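Local structure of putative cell surface protein (Streptococcus pyogenes, 4OFQ) at residues L80-I85 / Y151-K156; K195-K200 / D215-R220; T228-D233 / V302-E307. The protein is the C-terminal region of AspA, an antigen I/II-family adhesin of the streptococcal cell surface, and probably takes part in cell adhesion. All blocks are in the same frame, centred on the assembly; numbering follows the deposited sequence. Where two conformers were deposited one is given.

The contacts are in series along an elongated chain built from two consecutive adhesin-type domains; in space contact 3 lies between the other two. Contact 1 lies in the first domain, and contacts 2 and 3 both belong to the second. Contacts 1 and 2 fall on opposite sides of the chain's centre, about 48 Å between centres. Contact 3, two loops, is about 25 Å from contact 1 and 31 Å from contact 2, centre to centre; its nearest atoms stay about 12 Å and 14 Å from them. The bound calcium ion is about 9 Å from the side chain of F155 in contact 1, whereas contact 2 contains K195, covalently linked to N326.

Contact 1: residues L80-I85 / Y151-K156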
loop_
_atom_site.group_PDB
_atom_site.type_symbol
_atom_site.label_atom_id
_atom_site.label_comp_id
_atom_site.label_asym_id
_atom_site.label_seq_id
_atom_site.Cartn_x
_atom_site.Cartn_y
_atom_site.Cartn_z
ATOM N N LEU A 80 -11.293 -3.275 -7.883
ATOM C CA LEU A 80 -10.636 -3.034 -9.174
ATOM C C LEU A 80 -11.225 -1.854 -9.926
ATOM O O LEU A 80 -12.440 -1.759 -10.101
ATOM C CB LEU A 80 -10.682 -4.281 -10.075
ATOM C CG LEU A 80 -10.166 -4.065 -11.510
ATOM C CD1 LEU A 80 -8.677 -3.638 -11.507
ATOM C CD2 LEU A 80 -10.360 -5.312 -12.401
ATOM N N VAL A 81 -10.356 -0.960 -10.377
ATOM C CA VAL A 81 -10.735 0.068 -11.345
ATOM C C VAL A 81 -9.921 -0.182 -12.604
ATOM O O VAL A 81 -8.684 -0.208 -12.551
ATOM C CB VAL A 81 -10.432 1.487 -10.825
ATOM C CG1 VAL A 81 -10.691 2.549 -11.937
ATOM C CG2 VAL A 81 -11.247 1.789 -9.565
ATOM N N VAL A 82 -10.599 -0.396 -13.730
ATOM C CA VAL A 82 -9.878 -0.595 -14.985
ATOM C C VAL A 82 -9.633 0.775 -15.587
ATOM O O VAL A 82 -10.554 1.401 -16.112
ATOM C CB VAL A 82 -10.667 -1.474 -15.964
ATOM C CG1 VAL A 82 -9.911 -1.653 -17.275
ATOM C CG2 VAL A 82 -10.921 -2.819 -15.341
ATOM N N ASN A 83 -8.397 1.255 -15.501
ATOM C CA ASN A 83 -8.102 2.592 -16.009
ATOM C C ASN A 83 -8.133 2.630 -17.539
ATOM O O ASN A 83 -8.638 3.587 -18.141
ATOM C CB ASN A 83 -6.778 3.090 -15.436
ATOM C CG ASN A 83 -6.767 3.046 -13.918
ATOM O OD1 ASN A 83 -7.629 3.628 -13.271
ATOM N ND2 ASN A 83 -5.825 2.309 -13.349
ATOM N N SER A 84 -7.597 1.591 -18.162
ATOM C CA SER A 84 -7.662 1.487 -19.613
ATOM C C SER A 84 -7.239 0.089 -20.040
ATOM O O SER A 84 -6.503 -0.593 -19.326
ATOM C CB SER A 84 -6.737 2.521 -20.254
ATOM O OG SER A 84 -5.399 2.288 -19.838
ATOM N N ILE A 85 -7.741 -0.351 -21.188
ATOM C CA ILE A 85 -7.224 -1.554 -21.839
ATOM C C ILE A 85 -7.072 -1.181 -23.303
ATOM O O ILE A 85 -8.070 -0.949 -23.998
ATOM C CB ILE A 85 -8.169 -2.755 -21.711
ATOM C CG1 ILE A 85 -8.533 -3.008 -20.242
ATOM C CG2 ILE A 85 -7.513 -4.006 -22.312
ATOM C CD1 ILE A 85 -9.474 -4.204 -20.051
ATOM N N TYR A 151 -3.005 -3.466 -20.184
ATOM C CA TYR A 151 -4.047 -3.310 -19.176
ATOM C C TYR A 151 -3.507 -2.417 -18.063
ATOM O O TYR A 151 -2.425 -2.658 -17.533
ATOM C CB TYR A 151 -4.452 -4.673 -18.589
ATOM C CG TYR A 151 -5.069 -5.669 -19.566
ATOM C CD1 TYR A 151 -4.309 -6.245 -20.579
ATOM C CD2 TYR A 151 -6.403 -6.056 -19.450
ATOM C CE1 TYR A 151 -4.869 -7.166 -21.475
ATOM C CE2 TYR A 151 -6.973 -6.988 -20.331
ATOM C CZ TYR A 151 -6.202 -7.535 -21.343
ATOM O OH TYR A 151 -6.750 -8.456 -22.238
ATOM N N ASN A 152 -4.257 -1.379 -17.714
ATOM C CA ASN A 152 -3.861 -0.511 -16.612
ATOM C C ASN A 152 -4.919 -0.639 -15.520
ATOM O O ASN A 152 -6.052 -0.201 -15.706
ATOM C CB ASN A 152 -3.755 0.925 -17.111
ATOM C CG ASN A 152 -3.046 1.824 -16.135
ATOM O OD1 ASN A 152 -3.507 2.026 -15.016
ATOM N ND2 ASN A 152 -1.932 2.402 -16.571
ATOM N N LEU A 153 -4.541 -1.249 -14.394
ATOM C CA LEU A 153 -5.490 -1.740 -13.397
ATOM C C LEU A 153 -5.122 -1.218 -12.017
ATOM O O LEU A 153 -3.954 -1.269 -11.652
ATOM C CB LEU A 153 -5.398 -3.271 -13.335
ATOM C CG LEU A 153 -5.521 -4.024 -14.661
ATOM C CD1 LEU A 153 -5.313 -5.542 -14.473
ATOM C CD2 LEU A 153 -6.886 -3.729 -15.279
ATOM N N SER A 154 -6.096 -0.739 -11.245
ATOM C CA SER A 154 -5.804 -0.304 -9.869
ATOM C C SER A 154 -6.612 -1.098 -8.848
ATOM O O SER A 154 -7.834 -1.213 -8.989
ATOM C CB SER A 154 -6.102 1.194 -9.696
ATOM O OG SER A 154 -5.253 1.966 -10.532
ATOM N N PHE A 155 -5.942 -1.603 -7.806
ATOM C CA PHE A 155 -6.608 -2.324 -6.716
ATOM C C PHE A 155 -6.330 -1.642 -5.369
ATOM O O PHE A 155 -5.262 -1.032 -5.173
ATOM C CB PHE A 155 -6.061 -3.751 -6.575
ATOM C CG PHE A 155 -6.374 -4.678 -7.727
ATOM C CD1 PHE A 155 -7.595 -5.355 -7.791
ATOM C CD2 PHE A 155 -5.413 -4.945 -8.694
ATOM C CE1 PHE A 155 -7.860 -6.238 -8.825
ATOM C CE2 PHE A 155 -5.676 -5.833 -9.741
ATOM C CZ PHE A 155 -6.893 -6.484 -9.795
ATOM N N LYS A 156 -7.271 -1.789 -4.437
ATOM C CA LYS A 156 -7.014 -1.511 -3.016
ATOM C C LYS A 156 -6.796 -2.828 -2.247
ATOM O O LYS A 156 -7.203 -3.900 -2.704
ATOM C CB LYS A 156 -8.211 -0.802 -2.390
ATOM C CG LYS A 156 -8.767 0.339 -3.221
ATOM C CD LYS A 156 -7.921 1.585 -3.128
ATOM C CE LYS A 156 -8.560 2.714 -3.945
ATOM N NZ LYS A 156 -7.806 4.010 -3.849
#
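N83 reaches across to strand 151-156 with its side-chain amide, whose ND2 donates to S154 OG (2.9 Å) and to N152 OD1 (2.9 Å). The first bond is nearly straight and lies in the amide plane of N83; the second is more bent, its acceptor 22° out of that plane, and the two amides are turned 72° against each other. S154 OG also bonds T40 on the neighbouring strand 38-45, carrying the polar link one strand further. In the backbone, V81 and S154 exchange two N-H...O bonds. N152 O then accepts N83 N (2.8 Å) and, weakly, S84 N, while N152 N returns a bond to S84 O. Two residues thus face one, and the register slips by a position.

The face bearing V82, L153, I85 and Y151 is largely apolar, and L80 and F155 pack beside it. Methyl CD1 of L80 sits over the F155 ring, 3.9 Å from its centroid, with CB beside CE1 near the rim and CD1 also touching L153 CB. V82 CG2 lies alongside L153 CD2 at 4.1 Å. I85 CG2, anti to the backbone N, sits over one face of the Y151 ring toward its rim, 3.7 Å from the centroid, and I85 CD1 touches CD2 of that ring. W130 and Y128 of strand 127-132 pack against this layer, W130 meeting Y151 edge-to-face, while Y151 OH bonds Q45. The arrangement is a classic beta bulge between antiparallel strands, with N83 and S84 opposite N152, in a sheet whose largely apolar face packs into the core of a beta sandwich.

Contact 2: residues K195-K200 / D215-R220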
loop_
_atom_site.group_PDB
_atom_site.type_symbol
_atom_site.label_atom_id
_atom_site.label_comp_id
_atom_site.label_asym_id
_atom_site.label_seq_id
_atom_site.Cartn_x
_atom_site.Cartn_y
_atom_site.Cartn_z
ATOM N N LYS A 195 2.981 4.068 23.112
ATOM C CA LYS A 195 2.946 5.192 24.024
ATOM C C LYS A 195 3.497 4.741 25.350
ATOM O O LYS A 195 3.189 3.644 25.797
ATOM C CB LYS A 195 1.528 5.717 24.221
ATOM C CG LYS A 195 1.482 6.873 25.213
ATOM C CD LYS A 195 0.174 7.668 25.113
ATOM C CE LYS A 195 0.222 8.887 26.019
ATOM N NZ LYS A 195 -0.943 9.773 25.790
ATOM N N ASP A 196 4.338 5.561 25.977
ATOM C CA ASP A 196 4.737 5.251 27.341
ATOM C C ASP A 196 4.582 6.485 28.199
ATOM O O ASP A 196 4.405 7.606 27.686
ATOM C CB ASP A 196 6.158 4.687 27.411
ATOM C CG ASP A 196 6.298 3.604 28.484
ATOM O OD1 ASP A 196 5.524 3.612 29.493
ATOM O OD2 ASP A 196 7.181 2.738 28.308
ATOM N N VAL A 197 4.584 6.270 29.508
ATOM C CA VAL A 197 4.488 7.372 30.455
ATOM C C VAL A 197 5.644 7.256 31.453
ATOM O O VAL A 197 5.908 6.179 32.000
ATOM C CB VAL A 197 3.105 7.433 31.158
ATOM C CG1 VAL A 197 2.794 6.132 31.900
ATOM C CG2 VAL A 197 3.053 8.617 32.109
ATOM N N PHE A 198 6.342 8.370 31.650
ATOM C CA PHE A 198 7.536 8.418 32.483
ATOM C C PHE A 198 7.465 9.508 33.526
ATOM O O PHE A 198 6.715 10.474 33.381
ATOM C CB PHE A 198 8.752 8.735 31.614
ATOM C CG PHE A 198 9.019 7.732 30.546
ATOM C CD1 PHE A 198 9.593 6.512 30.852
ATOM C CD2 PHE A 198 8.731 8.015 29.222
ATOM C CE1 PHE A 198 9.854 5.581 29.862
ATOM C CE2 PHE A 198 9.002 7.090 28.234
ATOM C CZ PHE A 198 9.562 5.869 28.557
ATOM N N ASP A 199 8.263 9.326 34.575
ATOM C CA ASP A 199 8.539 10.352 35.566
ATOM C C ASP A 199 9.339 11.483 34.922
ATOM O O ASP A 199 9.167 12.656 35.244
ATOM C CB ASP A 199 9.343 9.738 36.721
ATOM C CG ASP A 199 10.416 8.756 36.242
ATOM O OD1 ASP A 199 10.350 8.284 35.082
ATOM O OD2 ASP A 199 11.322 8.434 37.034
ATOM N N LYS A 200 10.214 11.104 34.000
ATOM C CA LYS A 200 11.095 12.044 33.318
ATOM C C LYS A 200 11.554 11.435 32.015
ATOM O O LYS A 200 11.583 10.211 31.877
ATOM C CB LYS A 200 12.303 12.392 34.197
ATOM C CG LYS A 200 13.066 11.187 34.708
ATOM C CD LYS A 200 13.885 11.555 35.935
ATOM C CE LYS A 200 13.853 10.435 36.967
ATOM N NZ LYS A 200 13.562 10.955 38.335
ATOM N N ASP A 215 2.694 17.054 40.461
ATOM C CA ASP A 215 3.935 16.656 39.826
ATOM C C ASP A 215 3.806 16.598 38.316
ATOM O O ASP A 215 2.700 16.596 37.769
ATOM N N GLU A 216 4.943 16.545 37.640
ATOM C CA GLU A 216 4.948 16.457 36.186
ATOM C C GLU A 216 5.149 15.028 35.730
ATOM O O GLU A 216 5.842 14.251 36.383
ATOM C CB GLU A 216 6.044 17.348 35.589
ATOM C CG GLU A 216 5.782 18.838 35.735
ATOM C CD GLU A 216 6.808 19.701 34.996
ATOM O OE1 GLU A 216 7.802 19.146 34.475
ATOM O OE2 GLU A 216 6.605 20.933 34.927
ATOM N N VAL A 217 4.529 14.675 34.611
ATOM C CA VAL A 217 4.875 13.431 33.949
ATOM C C VAL A 217 5.085 13.692 32.471
ATOM O O VAL A 217 4.626 14.692 31.921
ATOM C CB VAL A 217 3.848 12.282 34.142
ATOM C CG1 VAL A 217 3.491 12.090 35.624
ATOM C CG2 VAL A 217 2.607 12.497 33.283
ATOM N N THR A 218 5.801 12.782 31.840
ATOM C CA THR A 218 6.107 12.935 30.434
ATOM C C THR A 218 5.560 11.767 29.655
ATOM O O THR A 218 5.840 10.616 29.981
ATOM C CB THR A 218 7.629 12.974 30.224
ATOM O OG1 THR A 218 8.163 14.126 30.885
ATOM C CG2 THR A 218 7.951 13.038 28.756
ATOM N N TYR A 219 4.799 12.054 28.603
ATOM C CA TYR A 219 4.350 10.981 27.723
ATOM C C TYR A 219 5.302 10.906 26.537
ATOM O O TYR A 219 5.661 11.933 25.954
ATOM C CB TYR A 219 2.921 11.218 27.222
ATOM C CG TYR A 219 1.869 11.154 28.306
ATOM C CD1 TYR A 219 1.624 9.975 28.989
ATOM C CD2 TYR A 219 1.122 12.285 28.652
ATOM C CE1 TYR A 219 0.653 9.913 29.987
ATOM C CE2 TYR A 219 0.166 12.232 29.646
ATOM C CZ TYR A 219 -0.059 11.047 30.312
ATOM O OH TYR A 219 -1.004 10.994 31.313
ATOM N N ARG A 220 5.719 9.695 26.192
ATOM C CA ARG A 220 6.472 9.510 24.960
ATOM C C ARG A 220 5.558 8.906 23.899
ATOM O O ARG A 220 5.006 7.802 24.084
ATOM C CB ARG A 220 7.667 8.591 25.160
ATOM C CG ARG A 220 8.449 8.410 23.867
ATOM C CD ARG A 220 9.702 7.596 24.077
ATOM N NE ARG A 220 9.431 6.166 24.125
ATOM C CZ ARG A 220 10.042 5.270 23.356
ATOM N NH1 ARG A 220 10.951 5.659 22.469
ATOM N NH2 ARG A 220 9.740 3.982 23.468
HETATM O O HOH W 1 7.929 14.524 33.522
#
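K195 brings the end of its extended chain, CE and NZ, over one face of the Y219 ring: CE is 3.5 Å from Y219 CD1, and NZ stands 4.2 Å from the ring centroid. That nitrogen is an amide, covalently linked to CG of N326, and it is also hydrogen-bonded to D241. Y219 OH is hydrogen-bonded to D248, and V217 CG2 lies over the opposite face of its ring. V197 CG2, anti to the backbone N, presses against Y219 CE1 at 3.5 Å.

Backbone polar atoms are paired in two reciprocal sets, D196 with R220 and F198 with T218; the F198 N to T218 O bond is 2.8 Å. V197 N is met by D196 OD1, which S205 OG also engages. Past the strand end, a water bridges the chains: it donates to D199 O (2.8 Å) and bonds T218 OG1 (2.7 Å). F198 brings its ring edge to R220 CB, while the guanidinium beyond forms salt bridges with E222 and D311.

Strands 194-198 and 216-222 are an outer antiparallel pair of a four-stranded beta-sandwich sheet, and the K195–N326 link is the intramolecular isopeptide bond, with a neighbouring aspartate, familiar from Gram-positive surface adhesins.

Contact 3: residues T228-D233 / V302-E307; sequences TNRGYD and VVRSSE
R304 and D233 form a two-nitrogen, side-on salt bridge. R304 NE donates to D233 OD1 (2.9 Å) and NH2 to OD2 (3.1 Å), both bonds nearly straight. The acceptors lie in the guanidinium plane, yet the nitrogens approach from above the carboxylate plane, the two planes being 49° apart. D22 and K24 add further charged partners, the first to R304 NH1, the second to D233 OD2.

R230 supplies the second grip, by hydrogen bonding to backbone. The chain runs extended from CG to NE; NH1 then donates to S306 O (2.7 Å), which lies in the guanidinium plane. NH2 adds a weak bond to that oxygen, and NE bonds Y232 O weakly. NH1 also bonds P227 O. V303 O, 2.9 Å from R230 NH2, accepts S306 N in the type I turn V303-S306.

Waters bridge the loops: one joins T228 N to E307 OE2, another joins R230 O to R304 NH1, and a third accepts from R230 NH2 beside V302 O and D233 OD1.

The peptide of G231 and Y232 lies over one face of the R304 guanidinium, with Y232 N above its centre, while R304 CA lies over one face of the R230 guanidinium, toward its rim. T228 CG2 nestles against S305 O at 3.2 Å and E307 CG at 3.7 Å.

Two irregular loops are therefore joined mainly by arginine side chains, one paired with a carboxylate, the other bound to carbonyls; D22, paired with R304, and K24, paired with D233, connect them to an N-terminal segment.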
loop_
_atom_site.group_PDB
_atom_site.type_symbol
_atom_site.label_atom_id
_atom_site.label_comp_id
_atom_site.label_asym_id
_atom_site.label_seq_id
_atom_site.Cartn_x
_atom_site.Cartn_y
_atom_site.Cartn_z
ATOM N N THR A 228 13.287 2.011 4.433
ATOM C CA THR A 228 13.819 2.234 3.098
ATOM C C THR A 228 13.310 1.141 2.174
ATOM O O THR A 228 12.699 0.175 2.633
ATOM C CB THR A 228 15.361 2.257 3.072
ATOM O OG1 THR A 228 15.863 0.995 3.521
ATOM C CG2 THR A 228 15.894 3.351 3.978
ATOM N N ASN A 229 13.567 1.306 0.880
ATOM C CA ASN A 229 13.035 0.408 -0.146
ATOM C C ASN A 229 11.501 0.350 -0.111
ATOM O O ASN A 229 10.884 -0.715 -0.227
ATOM C CB ASN A 229 13.666 -0.984 -0.042
ATOM C CG ASN A 229 13.679 -1.722 -1.373
ATOM O OD1 ASN A 229 13.269 -2.876 -1.453
ATOM N ND2 ASN A 229 14.146 -1.051 -2.423
ATOM N N ARG A 230 10.903 1.521 0.074
ATOM C CA ARG A 230 9.461 1.676 0.045
ATOM C C ARG A 230 9.050 2.188 -1.342
ATOM O O ARG A 230 9.887 2.702 -2.098
ATOM C CB ARG A 230 9.027 2.660 1.132
ATOM C CG ARG A 230 9.690 4.024 0.984
ATOM C CD ARG A 230 9.190 4.966 2.026
ATOM N NE ARG A 230 9.775 6.292 1.914
ATOM C CZ ARG A 230 10.875 6.673 2.546
ATOM N NH1 ARG A 230 11.526 5.814 3.329
ATOM N NH2 ARG A 230 11.322 7.911 2.389
ATOM N N GLY A 231 7.772 2.038 -1.682
ATOM C CA GLY A 231 7.275 2.464 -2.979
ATOM C C GLY A 231 6.509 3.783 -2.967
ATOM O O GLY A 231 5.702 4.056 -3.868
ATOM N N TYR A 232 6.780 4.616 -1.968
ATOM C CA TYR A 232 6.027 5.850 -1.785
ATOM C C TYR A 232 6.873 6.922 -1.111
ATOM O O TYR A 232 7.835 6.622 -0.401
ATOM C CB TYR A 232 4.789 5.601 -0.913
ATOM C CG TYR A 232 5.127 4.979 0.426
ATOM C CD1 TYR A 232 5.208 3.596 0.568
ATOM C CD2 TYR A 232 5.375 5.770 1.541
ATOM C CE1 TYR A 232 5.526 3.019 1.771
ATOM C CE2 TYR A 232 5.687 5.205 2.749
ATOM C CZ TYR A 232 5.764 3.833 2.865
ATOM O OH TYR A 232 6.093 3.272 4.073
ATOM N N ASP A 233 6.475 8.166 -1.320
ATOM C CA ASP A 233 7.050 9.303 -0.608
ATOM C C ASP A 233 6.128 9.713 0.528
ATOM O O ASP A 233 5.006 9.217 0.635
ATOM C CB ASP A 233 7.252 10.454 -1.585
ATOM C CG ASP A 233 8.119 10.053 -2.747
ATOM O OD1 ASP A 233 9.204 9.509 -2.480
ATOM O OD2 ASP A 233 7.704 10.229 -3.914
ATOM N N VAL A 302 12.365 14.227 2.027
ATOM C CA VAL A 302 12.978 12.989 2.508
ATOM C C VAL A 302 13.060 11.986 1.357
ATOM O O VAL A 302 12.050 11.660 0.747
ATOM C CB VAL A 302 12.197 12.390 3.710
ATOM C CG1 VAL A 302 12.860 11.103 4.216
ATOM C CG2 VAL A 302 12.111 13.403 4.835
ATOM N N VAL A 303 14.259 11.504 1.048
ATOM C CA VAL A 303 14.417 10.585 -0.082
ATOM C C VAL A 303 13.970 9.156 0.247
ATOM O O VAL A 303 13.880 8.781 1.411
ATOM C CB VAL A 303 15.861 10.613 -0.640
ATOM C CG1 VAL A 303 16.176 11.995 -1.181
ATOM C CG2 VAL A 303 16.870 10.218 0.431
ATOM N N ARG A 304 13.675 8.354 -0.773
ATOM C CA ARG A 304 13.170 7.004 -0.525
ATOM C C ARG A 304 14.215 6.053 0.020
ATOM O O ARG A 304 13.883 5.051 0.646
ATOM C CB ARG A 304 12.562 6.404 -1.789
ATOM C CG ARG A 304 11.096 6.613 -1.858
ATOM C CD ARG A 304 10.510 5.969 -3.072
ATOM N NE ARG A 304 9.495 6.843 -3.628
ATOM C CZ ARG A 304 8.751 6.538 -4.679
ATOM N NH1 ARG A 304 8.898 5.360 -5.283
ATOM N NH2 ARG A 304 7.854 7.411 -5.116
ATOM N N SER A 305 15.482 6.359 -0.221
ATOM C CA SER A 305 16.552 5.528 0.299
ATOM C C SER A 305 16.857 5.853 1.761
ATOM O O SER A 305 17.807 5.309 2.336
ATOM C CB SER A 305 17.812 5.705 -0.544
ATOM O OG SER A 305 18.091 7.078 -0.698
ATOM N N SER A 306 16.064 6.746 2.353
ATOM C CA SER A 306 16.240 7.119 3.760
ATOM C C SER A 306 15.069 6.686 4.628
ATOM O O SER A 306 13.909 6.809 4.232
ATOM C CB SER A 306 16.411 8.636 3.910
ATOM O OG SER A 306 16.487 9.007 5.289
ATOM N N GLU A 307 15.373 6.184 5.818
ATOM C CA GLU A 307 14.326 5.946 6.813
ATOM C C GLU A 307 13.789 7.280 7.316
ATOM O O GLU A 307 14.425 8.315 7.126
ATOM C CB GLU A 307 14.872 5.149 7.998
ATOM C CG GLU A 307 15.297 3.733 7.657
ATOM C CD GLU A 307 15.540 2.879 8.895
ATOM O OE1 GLU A 307 16.110 3.403 9.872
ATOM O OE2 GLU A 307 15.153 1.686 8.888
HETATM O O HOH W 2 14.758 0.469 6.422
HETATM O O HOH W 3 10.441 9.504 0.134
HETATM O O HOH W 4 10.970 3.148 -4.743
#